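Local coordinates for Lmo0181 protein (Listeria monocytogenes serovar 1/2a, PDB 5F7V) that binds the cyclic glucan cycloalternan as an extracellular solute-binding lipoprotein, probably delivering it to an ABC transporter for uptake, at residues S174-T178 with L212-T216. Residue numbers count along the deposited sequence, not the author numbering.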
loop_
_atom_site.group_PDB
_atom_site.type_symbol
_atom_site.label_atom_id
_atom_site.label_comp_id
_atom_site.label_asym_id
_atom_site.label_seq_id
_atom_site.Cartn_x
_atom_site.Cartn_y
_atom_site.Cartn_z
ATOM N N SER A 174 -6.050 6.736 -14.467
ATOM C CA SER A 174 -6.088 5.316 -14.155
ATOM C C SER A 174 -6.060 5.194 -12.638
ATOM O O SER A 174 -5.255 5.837 -11.947
ATOM C CB SER A 174 -4.876 4.583 -14.724
ATOM O OG SER A 174 -5.011 3.187 -14.423
ATOM N N GLN A 175 -6.920 4.331 -12.136
ATOM C CA GLN A 175 -7.072 4.126 -10.690
ATOM C C GLN A 175 -7.580 2.701 -10.501
ATOM O O GLN A 175 -8.448 2.222 -11.254
ATOM C CB GLN A 175 -8.094 5.106 -10.147
ATOM C CG GLN A 175 -8.332 4.988 -8.654
ATOM C CD GLN A 175 -8.926 6.211 -7.998
ATOM O OE1 GLN A 175 -8.896 6.336 -6.767
ATOM N NE2 GLN A 175 -9.487 7.076 -8.801
ATOM N N PRO A 176 -7.051 1.985 -9.508
ATOM C CA PRO A 176 -7.550 0.615 -9.298
ATOM C C PRO A 176 -9.025 0.605 -8.881
ATOM O O PRO A 176 -9.507 1.464 -8.168
ATOM C CB PRO A 176 -6.650 0.093 -8.179
ATOM C CG PRO A 176 -5.400 0.926 -8.281
ATOM C CD PRO A 176 -5.889 2.276 -8.638
ATOM N N VAL A 177 -9.744 -0.393 -9.360
ATOM C CA VAL A 177 -11.118 -0.655 -8.938
ATOM C C VAL A 177 -11.096 -1.978 -8.175
ATOM O O VAL A 177 -11.432 -3.020 -8.713
ATOM C CB VAL A 177 -12.136 -0.627 -10.090
ATOM C CG1 VAL A 177 -13.540 -0.629 -9.513
ATOM C CG2 VAL A 177 -11.907 0.639 -10.906
ATOM N N THR A 178 -10.657 -1.885 -6.928
ATOM C CA THR A 178 -10.363 -3.018 -6.073
ATOM C C THR A 178 -10.890 -2.724 -4.673
ATOM O O THR A 178 -11.180 -1.575 -4.353
ATOM C CB THR A 178 -8.841 -3.260 -5.966
ATOM O OG1 THR A 178 -8.282 -2.083 -5.347
ATOM C CG2 THR A 178 -8.220 -3.573 -7.307
ATOM N N LEU A 212 -18.412 3.864 -6.275
ATOM C CA LEU A 212 -17.975 2.841 -7.231
ATOM C C LEU A 212 -18.301 3.209 -8.652
ATOM O O LEU A 212 -17.452 2.989 -9.525
ATOM C CB LEU A 212 -18.587 1.497 -6.879
ATOM C CG LEU A 212 -18.185 0.300 -7.788
ATOM C CD1 LEU A 212 -16.712 0.040 -7.744
ATOM C CD2 LEU A 212 -18.920 -0.938 -7.326
ATOM N N THR A 213 -19.482 3.771 -8.856
ATOM C CA THR A 213 -19.870 4.228 -10.180
ATOM C C THR A 213 -18.937 5.310 -10.693
ATOM O O THR A 213 -18.601 5.324 -11.910
ATOM C CB THR A 213 -21.336 4.683 -10.178
ATOM O OG1 THR A 213 -22.139 3.595 -9.706
ATOM C CG2 THR A 213 -21.805 5.132 -11.582
ATOM N N HIS A 214 -18.452 6.184 -9.826
ATOM C CA HIS A 214 -17.472 7.185 -10.208
ATOM C C HIS A 214 -16.238 6.497 -10.807
ATOM O O HIS A 214 -15.715 6.947 -11.830
ATOM C CB HIS A 214 -17.194 8.064 -8.982
ATOM C CG HIS A 214 -15.793 8.575 -8.889
ATOM N ND1 HIS A 214 -15.245 9.608 -9.643
ATOM C CD2 HIS A 214 -14.837 8.180 -8.020
ATOM C CE1 HIS A 214 -13.999 9.782 -9.249
ATOM N NE2 HIS A 214 -13.741 8.945 -8.275
ATOM N N LEU A 215 -15.745 5.437 -10.170
ATOM C CA LEU A 215 -14.597 4.671 -10.702
ATOM C C LEU A 215 -14.945 3.903 -11.978
ATOM O O LEU A 215 -14.220 3.974 -12.980
ATOM C CB LEU A 215 -14.040 3.690 -9.683
ATOM C CG LEU A 215 -13.510 4.345 -8.396
ATOM C CD1 LEU A 215 -13.141 3.247 -7.419
ATOM C CD2 LEU A 215 -12.356 5.289 -8.657
ATOM N N THR A 216 -16.050 3.154 -11.978
ATOM C CA THR A 216 -16.285 2.261 -13.121
ATOM C C THR A 216 -16.706 3.025 -14.359
ATOM O O THR A 216 -16.333 2.603 -15.469
ATOM C CB THR A 216 -17.277 1.154 -12.769
ATOM O OG1 THR A 216 -18.531 1.721 -12.420
ATOM C CG2 THR A 216 -16.793 0.286 -11.615
#
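Apolar side chains do the work between 174-178, the loop from strand 171-174 into helix 179-187, and 212-216, a turn of helix 206-220; no hydrogen bond crosses. Val177 points at the helix, its CA 6.6 Å from the CA of Leu215. Val177 CG1 lies 3.7 Å from Leu212 CD1 and 4.0 Å from Thr216 CG2, and Val177 CG2 is 3.9 Å from Leu215 CB. Leu215 also packs against the side chain of Gln175 and brings its CD1 to 4.1 Å from Pro176 O, which has no polar partner. Two hydrogen bonds serve the helices: Thr216 N donates to Leu212 O at 2.8 Å, and Thr178, as N-cap, has its OG1 bonded to Glu181 N. The CA-to-CB bond of Pro176 points away from the helix, and its side chain comes within about 3 Å, nearest atoms, of a glucose unit of bound cycloalternan. This is a strand-to-helix loop of a periplasmic-binding-protein fold, packed against helix 206-220 through Val177 while Pro176 contributes to the glycan pocket.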